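Local atomic coordinates of glycosaminoglycan xylosylkinase (PDB entry 5XOM), a protein that is a Fam20-family kinase that probably phosphorylates xylose in the linkage region joining glycosaminoglycan chains to their core proteins. Residues Ile273-Arg278 / Leu295-Phe301; Ser267-Phe271 / Lys309-Leu315; Tyr115-Lys119 / Ile352-Thr357. One frame throughout, in Å; residues are numbered along the deposited sequence.

Contact 1 of 3, residues Ile273-Arg278 / Leu295-Phe301; sequences IGNADR and LDNAKSF
Ile273 (chi1 p, chi2 t) packs against Ser300 and the Phe301 ring: its CG1 is 3.7 Å from Ser300 CB and its CG2 3.7 Å from Phe301 CZ. Helix 259-273 ends in a Schellman motif, with Gly274 as C-prime residue (phi/psi 80/28). Two irregular segments run side by side, their closest CA pair being Asn275-Ser300, 4.5 Å. Phe301 N donates to Ile273 O (2.8 Å), and a water joins Ala276 N (3.0 Å) to Lys299 O (2.7 Å). Arg278 reaches across edge-on: NH1 to Leu295 O (3.1 Å), NH2 to Asn297 OD1 (2.7 Å), while NE pairs with Asp270. Lys299, centre of an inverse gamma turn, forms a salt bridge from NZ to Asp277 OD2 (3.0 Å, weak as a hydrogen bond); NZ also donates to Tyr126 O, and Asp277 OD1 bonds Tyr231 OH. The NADR and LDNAKSF sequences probably correspond to the catalytic and metal-binding loops of a kinase. Polar bonds join the Arg278/Lys299 end, while apolar packing and one backbone bond hold the Ile273 end.

Contact 2 of 3, residues Ser267-Phe271 / Lys309-Leu315; sequences SIFDF and KSILSPL
Ser267-Phe271, a turn within helix 259-273 closed by Phe271 N to Ser267 O (2.9 Å), lies against a chain that changes helix type. Residues 309-312 form a 3-10 turn, with Leu312 N bonded to Lys309 O (2.9 Å) and Ser313 N to Ser310 O (3.1 Å). Leu312 (phi/psi -80/7) holds the N-cap position, and a regular helix starts at Ser313, whose OG also bonds Ser310 O (2.9 Å). The backbones approach closely at two places: Ser267 CA to Leu312 CA, 5.3 Å, and Phe271 CA to Ile311 CA, 5.4 Å.

No hydrogen bond crosses; this is apolar packing of a helix against a helix start, in the helical part of the kinase-like domain, where helix 259-273 leads into the presumed catalytic loop. Phe271 (chi1 t, chi2 70°) offers a ring face to Leu312 (m, t), whose CD1 makes a CH-pi contact 3.7 Å from the ring centroid and 12° off its normal. Ile311 (m, t) sits at the ring edge, and its CG2 is 3.5 Å from Phe271 N and 3.7 Å from Asp270 CB. The small Ser267 permits the close approach, with CB 3.5 Å from Ile311 O and 3.8 Å from Pro314 CG. Ile268 CG1 meets Leu312 CD2 at 3.9 Å.

Around the pair, helix 358-382 packs on Phe271 through Arg367, Leu370 and Val371, and on Leu315 through Val375. Phe269, directed away from 309-315, reaches helix 132-144, so helix 259-273 bridges that helix and the start of helix 313-318.

Contact 3 of 3, residues Tyr115-Lys119 / Ile352-Thr357; sequences YSRNK and IYPILT
A type I beta turn, Ser116-Lys119, in the loop between strand 106-112 and helix 132-144 of this kinase-like fold, is tied to the irregular segment leading into helix 358-382. The turn closes through Lys119 N to Ser116 O (3.2 Å), and the closest CA pair across the contact is Arg117-Thr357, 6.5 Å.

Hydrogen bonds come from one side chain. Arg117 (chi1 m, chi2 m, chi3 t) reaches from the turn and lays the edge of its guanidinium along carbonyls of the other segment: NE to Pro354 O at 2.8 Å, NH2 to the same Pro354 O at 3.1 Å, and NH2 weakly to Ile352 O at 3.1 Å. The peptide bond before Pro354, between these two carbonyls along the chain, is cis. Charge is met by Glu207, in strand 205-212 of the five-stranded antiparallel sheet, which forms a salt bridge with Arg117 NH2.

Van der Waals contact is slight. Its carbon-carbon part is Thr357 CG2 to Arg117 CB, 4.0 Å; the same CG2 rests 3.4 Å from Arg117 O, and Ile352 CD1 lies 4.0 Å from Arg117 NH2. Thr357 is also the N-cap of helix 358-382, its OG1 making a weak hydrogen bond with His360 N.

A water completes the join, donating to Arg117 O at 2.9 Å and accepting from Thr357 N at 3.1 Å.

Overall arrangement
Along the chain the contacts are nested: contact 3 closes the longest loop, contact 2 lies within it, and contact 1 lies inside contact 2. Contacts 1 and 2 share helix 259-273, have centres 11 Å apart and touch through the Asp270-Arg278 salt bridge and Ile311 against Asn275 and Ala276. Contact 3, its centre 16 Å from that of contact 1, meets it where Leu356 packs on Phe301; contacts 2 and 3 stay about 10 Å apart at their nearest atoms. Contact 1, its centre about 6 Å from the centre of the molecule, therefore links the helical packing of contact 2 to contact 3, whose arginine reaches the five-stranded sheet, placing the presumed active-site loops between these parts.

Contact 1 of 3, residues Ile273-Arg278 / Leu295-Phe301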
loop_
_atom_site.group_PDB
_atom_site.type_symbol
_atom_site.label_atom_id
_atom_site.label_comp_id
_atom_site.label_asym_id
_atom_site.label_seq_id
_atom_site.Cartn_x
_atom_site.Cartn_y
_atom_site.Cartn_z
ATOM N N ILE A 273 -2.752 22.821 -13.946
ATOM C CA ILE A 273 -1.462 23.356 -13.519
ATOM C C ILE A 273 -0.957 24.471 -14.425
ATOM O O ILE A 273 0.040 25.127 -14.082
ATOM C CB ILE A 273 -0.404 22.237 -13.406
ATOM C CG1 ILE A 273 -0.067 21.647 -14.779
ATOM C CG2 ILE A 273 -0.887 21.155 -12.438
ATOM C CD1 ILE A 273 1.011 20.567 -14.726
ATOM N N GLY A 274 -1.625 24.730 -15.546
ATOM C CA GLY A 274 -1.200 25.787 -16.445
ATOM C C GLY A 274 -0.050 25.411 -17.356
ATOM O O GLY A 274 0.717 26.288 -17.759
ATOM N N ASN A 275 0.087 24.127 -17.696
ATOM C CA ASN A 275 1.152 23.647 -18.574
ATOM C C ASN A 275 0.638 23.673 -20.008
ATOM O O ASN A 275 -0.096 22.778 -20.439
ATOM C CB ASN A 275 1.599 22.243 -18.172
ATOM C CG ASN A 275 2.605 21.641 -19.152
ATOM O OD1 ASN A 275 2.707 20.421 -19.291
ATOM N ND2 ASN A 275 3.372 22.488 -19.814
ATOM N N ALA A 276 1.041 24.695 -20.760
ATOM C CA ALA A 276 0.663 24.835 -22.156
ATOM C C ALA A 276 1.747 24.341 -23.098
ATOM O O ALA A 276 1.714 24.668 -24.287
ATOM C CB ALA A 276 0.319 26.287 -22.466
ATOM N N ASP A 277 2.698 23.547 -22.603
ATOM C CA ASP A 277 3.935 23.290 -23.328
ATOM C C ASP A 277 4.180 21.802 -23.571
ATOM O O ASP A 277 5.312 21.407 -23.863
ATOM C CB ASP A 277 5.101 23.899 -22.541
ATOM C CG ASP A 277 6.356 24.085 -23.379
ATOM O OD1 ASP A 277 6.268 24.687 -24.472
ATOM O OD2 ASP A 277 7.435 23.636 -22.937
ATOM N N ARG A 278 3.140 20.969 -23.528
ATOM C CA ARG A 278 3.310 19.554 -23.858
ATOM C C ARG A 278 3.105 19.348 -25.363
ATOM O O ARG A 278 2.132 18.754 -25.826
ATOM C CB ARG A 278 2.372 18.689 -23.024
ATOM C CG ARG A 278 2.843 17.238 -22.907
ATOM C CD ARG A 278 1.955 16.401 -21.994
ATOM N NE ARG A 278 1.835 16.969 -20.652
ATOM C CZ ARG A 278 2.683 16.730 -19.656
ATOM N NH1 ARG A 278 3.725 15.935 -19.847
ATOM N NH2 ARG A 278 2.488 17.287 -18.467
ATOM N N LEU A 295 5.332 13.333 -17.448
ATOM C CA LEU A 295 6.768 13.523 -17.290
ATOM C C LEU A 295 7.140 14.917 -17.791
ATOM O O LEU A 295 6.623 15.376 -18.817
ATOM C CB LEU A 295 7.524 12.417 -18.036
ATOM C CG LEU A 295 9.040 12.468 -18.083
ATOM C CD1 LEU A 295 9.548 12.380 -16.662
ATOM C CD2 LEU A 295 9.534 11.274 -18.892
ATOM N N ASP A 296 7.999 15.600 -17.030
ATOM C CA ASP A 296 8.367 16.995 -17.252
ATOM C C ASP A 296 7.142 17.901 -17.185
ATOM O O ASP A 296 6.588 18.299 -18.216
ATOM C CB ASP A 296 9.085 17.176 -18.596
ATOM C CG ASP A 296 9.630 18.594 -18.796
ATOM O OD1 ASP A 296 10.412 18.794 -19.753
ATOM O OD2 ASP A 296 9.298 19.510 -18.004
ATOM N N ASN A 297 6.725 18.249 -15.972
ATOM C CA ASN A 297 5.562 19.097 -15.752
ATOM C C ASN A 297 5.949 20.484 -15.254
ATOM O O ASN A 297 5.112 21.183 -14.673
ATOM C CB ASN A 297 4.601 18.427 -14.768
ATOM C CG ASN A 297 4.307 16.984 -15.130
ATOM O OD1 ASN A 297 3.965 16.678 -16.270
ATOM N ND2 ASN A 297 4.443 16.082 -14.152
ATOM N N ALA A 298 7.204 20.894 -15.469
ATOM C CA ALA A 298 7.761 22.061 -14.790
ATOM C C ALA A 298 7.370 23.392 -15.416
ATOM O O ALA A 298 7.530 24.432 -14.763
ATOM C CB ALA A 298 9.286 21.977 -14.749
ATOM N N LYS A 299 6.854 23.406 -16.642
ATOM C CA LYS A 299 6.472 24.678 -17.249
ATOM C C LYS A 299 5.007 24.960 -16.933
ATOM O O LYS A 299 4.129 25.060 -17.789
ATOM C CB LYS A 299 6.742 24.665 -18.749
ATOM C CG LYS A 299 6.911 26.068 -19.315
ATOM C CD LYS A 299 8.369 26.500 -19.323
ATOM C CE LYS A 299 9.139 25.762 -20.392
ATOM N NZ LYS A 299 8.590 26.111 -21.730
ATOM N N SER A 300 4.777 25.122 -15.637
ATOM C CA SER A 300 3.438 25.280 -15.105
ATOM C C SER A 300 3.521 26.205 -13.899
ATOM O O SER A 300 4.611 26.607 -13.471
ATOM C CB SER A 300 2.825 23.908 -14.775
ATOM O OG SER A 300 3.633 23.192 -13.862
ATOM N N PHE A 301 2.350 26.550 -13.364
ATOM C CA PHE A 301 2.236 27.503 -12.255
ATOM C C PHE A 301 3.082 28.751 -12.514
ATOM O O PHE A 301 3.819 29.226 -11.645
ATOM C CB PHE A 301 2.599 26.844 -10.921
ATOM C CG PHE A 301 1.675 25.706 -10.540
ATOM C CD1 PHE A 301 0.396 25.964 -10.052
ATOM C CD2 PHE A 301 2.089 24.385 -10.654
ATOM C CE1 PHE A 301 -0.459 24.920 -9.700
ATOM C CE2 PHE A 301 1.241 23.333 -10.303
ATOM C CZ PHE A 301 -0.038 23.603 -9.829
HETATM O O HOH W 1 3.468 26.261 -20.118
#

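Contact 2 of 3, residues Ser267-Phe271 / Lys309-Leu315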
loop_
_atom_site.group_PDB
_atom_site.type_symbol
_atom_site.label_atom_id
_atom_site.label_comp_id
_atom_site.label_asym_id
_atom_site.label_seq_id
_atom_site.Cartn_x
_atom_site.Cartn_y
_atom_site.Cartn_z
ATOM N N SER A 267 -4.816 16.509 -20.733
ATOM C CA SER A 267 -5.158 17.898 -21.021
ATOM C C SER A 267 -5.872 18.544 -19.840
ATOM O O SER A 267 -5.684 19.737 -19.579
ATOM C CB SER A 267 -6.022 17.987 -22.279
ATOM O OG SER A 267 -7.359 17.601 -22.012
ATOM N N ILE A 268 -6.666 17.767 -19.100
ATOM C CA ILE A 268 -7.283 18.271 -17.878
ATOM C C ILE A 268 -6.217 18.543 -16.826
ATOM O O ILE A 268 -6.219 19.591 -16.167
ATOM C CB ILE A 268 -8.337 17.272 -17.368
ATOM C CG1 ILE A 268 -9.558 17.266 -18.291
ATOM C CG2 ILE A 268 -8.737 17.582 -15.926
ATOM C CD1 ILE A 268 -10.497 16.106 -18.041
ATOM N N PHE A 269 -5.284 17.602 -16.657
ATOM C CA PHE A 269 -4.207 17.782 -15.692
ATOM C C PHE A 269 -3.334 18.976 -16.067
ATOM O O PHE A 269 -2.994 19.799 -15.211
ATOM C CB PHE A 269 -3.393 16.490 -15.613
ATOM C CG PHE A 269 -2.121 16.588 -14.806
ATOM C CD1 PHE A 269 -2.152 16.498 -13.421
ATOM C CD2 PHE A 269 -0.888 16.699 -15.439
ATOM C CE1 PHE A 269 -0.988 16.557 -12.674
ATOM C CE2 PHE A 269 0.295 16.754 -14.694
ATOM C CZ PHE A 269 0.237 16.683 -13.305
ATOM N N ASP A 270 -2.990 19.103 -17.351
ATOM C CA ASP A 270 -2.172 20.230 -17.789
ATOM C C ASP A 270 -2.913 21.552 -17.655
ATOM O O ASP A 270 -2.293 22.587 -17.371
ATOM C CB ASP A 270 -1.712 20.019 -19.231
ATOM C CG ASP A 270 -0.523 19.075 -19.331
ATOM O OD1 ASP A 270 0.230 18.948 -18.331
ATOM O OD2 ASP A 270 -0.333 18.460 -20.399
ATOM N N PHE A 271 -4.228 21.539 -17.869
ATOM C CA PHE A 271 -5.017 22.758 -17.726
ATOM C C PHE A 271 -5.043 23.233 -16.281
ATOM O O PHE A 271 -4.962 24.441 -16.024
ATOM C CB PHE A 271 -6.433 22.538 -18.249
ATOM C CG PHE A 271 -7.382 23.661 -17.923
ATOM C CD1 PHE A 271 -7.265 24.900 -18.535
ATOM C CD2 PHE A 271 -8.364 23.487 -16.966
ATOM C CE1 PHE A 271 -8.149 25.938 -18.215
ATOM C CE2 PHE A 271 -9.235 24.519 -16.643
ATOM C CZ PHE A 271 -9.130 25.738 -17.263
ATOM N N LYS A 309 -7.612 28.207 -21.565
ATOM C CA LYS A 309 -8.584 27.172 -21.916
ATOM C C LYS A 309 -8.183 26.394 -23.160
ATOM O O LYS A 309 -8.669 25.281 -23.350
ATOM C CB LYS A 309 -9.963 27.798 -22.088
ATOM C CG LYS A 309 -10.602 28.243 -20.779
ATOM C CD LYS A 309 -11.974 28.847 -21.019
ATOM C CE LYS A 309 -12.614 29.291 -19.716
ATOM N NZ LYS A 309 -13.929 29.977 -19.913
ATOM N N SER A 310 -7.308 26.951 -24.005
ATOM C CA SER A 310 -6.841 26.200 -25.166
ATOM C C SER A 310 -6.158 24.894 -24.774
ATOM O O SER A 310 -6.100 23.969 -25.592
ATOM C CB SER A 310 -5.885 27.051 -26.003
ATOM O OG SER A 310 -4.730 27.410 -25.255
ATOM N N ILE A 311 -5.625 24.801 -23.551
ATOM C CA ILE A 311 -5.018 23.547 -23.105
ATOM C C ILE A 311 -6.048 22.425 -23.084
ATOM O O ILE A 311 -5.722 21.261 -23.358
ATOM C CB ILE A 311 -4.365 23.740 -21.723
ATOM C CG1 ILE A 311 -3.329 24.873 -21.777
ATOM C CG2 ILE A 311 -3.738 22.439 -21.244
ATOM C CD1 ILE A 311 -2.698 25.217 -20.405
ATOM N N LEU A 312 -7.311 22.755 -22.799
ATOM C CA LEU A 312 -8.383 21.771 -22.720
ATOM C C LEU A 312 -8.921 21.362 -24.086
ATOM O O LEU A 312 -9.916 20.636 -24.135
ATOM C CB LEU A 312 -9.544 22.317 -21.880
ATOM C CG LEU A 312 -9.470 22.260 -20.360
ATOM C CD1 LEU A 312 -10.691 22.961 -19.796
ATOM C CD2 LEU A 312 -9.362 20.822 -19.847
ATOM N N SER A 313 -8.296 21.804 -25.178
ATOM C CA SER A 313 -8.806 21.517 -26.518
ATOM C C SER A 313 -9.107 20.044 -26.782
ATOM O O SER A 313 -10.143 19.767 -27.410
ATOM C CB SER A 313 -7.827 22.044 -27.573
ATOM O OG SER A 313 -7.988 23.435 -27.762
ATOM N N PRO A 314 -8.283 19.071 -26.364
ATOM C CA PRO A 314 -8.681 17.669 -26.577
ATOM C C PRO A 314 -10.027 17.336 -25.961
ATOM O O PRO A 314 -10.833 16.651 -26.597
ATOM C CB PRO A 314 -7.542 16.879 -25.917
ATOM C CG PRO A 314 -6.371 17.782 -26.015
ATOM C CD PRO A 314 -6.920 19.161 -25.808
ATOM N N LEU A 315 -10.313 17.826 -24.749
ATOM C CA LEU A 315 -11.615 17.544 -24.158
ATOM C C LEU A 315 -12.724 18.323 -24.853
ATOM O O LEU A 315 -13.784 17.764 -25.153
ATOM C CB LEU A 315 -11.605 17.858 -22.659
ATOM C CG LEU A 315 -12.970 17.738 -21.981
ATOM C CD1 LEU A 315 -13.349 16.277 -21.806
ATOM C CD2 LEU A 315 -12.950 18.456 -20.640
#

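Contact 3 of 3, residues Tyr115-Lys119 / Ile352-Thr357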
loop_
_atom_site.group_PDB
_atom_site.type_symbol
_atom_site.label_atom_id
_atom_site.label_comp_id
_atom_site.label_asym_id
_atom_site.label_seq_id
_atom_site.Cartn_x
_atom_site.Cartn_y
_atom_site.Cartn_z
ATOM N N TYR A 115 13.030 31.103 -10.016
ATOM C CA TYR A 115 12.137 32.230 -9.789
ATOM C C TYR A 115 11.743 32.263 -8.324
ATOM O O TYR A 115 11.821 31.253 -7.617
ATOM C CB TYR A 115 10.845 32.134 -10.616
ATOM C CG TYR A 115 10.980 32.134 -12.121
ATOM C CD1 TYR A 115 11.336 33.285 -12.812
ATOM C CD2 TYR A 115 10.730 30.988 -12.851
ATOM C CE1 TYR A 115 11.440 33.285 -14.193
ATOM C CE2 TYR A 115 10.833 30.978 -14.228
ATOM C CZ TYR A 115 11.189 32.128 -14.894
ATOM O OH TYR A 115 11.294 32.118 -16.268
ATOM N N SER A 116 11.290 33.433 -7.880
ATOM C CA SER A 116 10.585 33.516 -6.612
ATOM C C SER A 116 9.239 32.800 -6.707
ATOM O O SER A 116 8.672 32.628 -7.795
ATOM C CB SER A 116 10.342 34.971 -6.217
ATOM O OG SER A 116 11.553 35.692 -6.162
ATOM N N ARG A 117 8.696 32.435 -5.539
ATOM C CA ARG A 117 7.401 31.758 -5.516
ATOM C C ARG A 117 6.293 32.633 -6.065
ATOM O O ARG A 117 5.321 32.117 -6.625
ATOM C CB ARG A 117 7.018 31.361 -4.092
ATOM C CG ARG A 117 7.872 30.263 -3.517
ATOM C CD ARG A 117 7.537 28.881 -4.132
ATOM N NE ARG A 117 8.094 27.846 -3.284
ATOM C CZ ARG A 117 9.367 27.494 -3.324
ATOM N NH1 ARG A 117 10.212 28.051 -4.184
ATOM N NH2 ARG A 117 9.810 26.556 -2.499
ATOM N N ASN A 118 6.424 33.950 -5.944
ATOM C CA ASN A 118 5.356 34.848 -6.351
ATOM C C ASN A 118 5.604 35.499 -7.705
ATOM O O ASN A 118 4.899 36.449 -8.057
ATOM C CB ASN A 118 5.123 35.906 -5.275
ATOM C CG ASN A 118 6.316 36.809 -5.083
ATOM O OD1 ASN A 118 7.416 36.515 -5.549
ATOM N ND2 ASN A 118 6.103 37.925 -4.405
ATOM N N LYS A 119 6.578 35.014 -8.471
ATOM C CA LYS A 119 6.792 35.544 -9.811
ATOM C C LYS A 119 5.573 35.300 -10.693
ATOM O O LYS A 119 5.035 34.191 -10.733
ATOM C CB LYS A 119 8.019 34.894 -10.453
ATOM C CG LYS A 119 8.363 35.462 -11.828
ATOM C CD LYS A 119 8.758 36.924 -11.708
ATOM C CE LYS A 119 9.606 37.411 -12.879
ATOM N NZ LYS A 119 8.806 37.767 -14.076
ATOM N N ILE A 352 10.976 21.676 1.050
ATOM C CA ILE A 352 11.144 23.074 0.666
ATOM C C ILE A 352 9.811 23.824 0.686
ATOM O O ILE A 352 9.710 24.924 0.150
ATOM C CB ILE A 352 11.857 23.211 -0.690
ATOM C CG1 ILE A 352 10.948 22.787 -1.842
ATOM C CG2 ILE A 352 13.161 22.392 -0.692
ATOM C CD1 ILE A 352 11.557 23.041 -3.214
ATOM N N TYR A 353 8.797 23.249 1.329
ATOM C CA TYR A 353 7.496 23.899 1.537
ATOM C C TYR A 353 7.634 25.263 2.219
ATOM O O TYR A 353 8.479 25.419 3.108
ATOM C CB TYR A 353 6.609 22.973 2.379
ATOM C CG TYR A 353 5.235 23.509 2.690
ATOM C CD1 TYR A 353 4.179 23.306 1.816
ATOM C CD2 TYR A 353 4.987 24.205 3.876
ATOM C CE1 TYR A 353 2.909 23.787 2.099
ATOM C CE2 TYR A 353 3.725 24.694 4.167
ATOM C CZ TYR A 353 2.691 24.481 3.275
ATOM O OH TYR A 353 1.432 24.963 3.553
ATOM N N PRO A 354 6.783 26.251 1.862
ATOM C CA PRO A 354 5.670 26.283 0.884
ATOM C C PRO A 354 6.075 26.033 -0.567
ATOM O O PRO A 354 7.099 26.539 -1.033
ATOM C CB PRO A 354 5.090 27.705 1.026
ATOM C CG PRO A 354 5.773 28.342 2.164
ATOM C CD PRO A 354 6.930 27.513 2.608
ATOM N N ILE A 355 5.254 25.259 -1.270
ATOM C CA ILE A 355 5.511 24.904 -2.662
ATOM C C ILE A 355 4.798 25.856 -3.614
ATOM O O ILE A 355 5.368 26.271 -4.628
ATOM C CB ILE A 355 5.080 23.443 -2.910
ATOM C CG1 ILE A 355 5.811 22.490 -1.954
ATOM C CG2 ILE A 355 5.310 23.054 -4.362
ATOM C CD1 ILE A 355 7.313 22.590 -1.999
ATOM N N LEU A 356 3.555 26.215 -3.301
ATOM C CA LEU A 356 2.761 27.120 -4.115
ATOM C C LEU A 356 2.240 28.262 -3.259
ATOM O O LEU A 356 1.960 28.091 -2.068
ATOM C CB LEU A 356 1.557 26.414 -4.770
ATOM C CG LEU A 356 1.795 25.272 -5.753
ATOM C CD1 LEU A 356 0.476 24.558 -6.079
ATOM C CD2 LEU A 356 2.447 25.809 -7.008
ATOM N N THR A 357 2.110 29.434 -3.877
ATOM C CA THR A 357 1.418 30.532 -3.221
ATOM C C THR A 357 -0.072 30.231 -3.151
ATOM O O THR A 357 -0.606 29.419 -3.912
ATOM C CB THR A 357 1.612 31.844 -3.982
ATOM O OG1 THR A 357 1.083 31.700 -5.307
ATOM C CG2 THR A 357 3.089 32.213 -4.068
HETATM O O HOH W 2 4.078 29.530 -6.260
#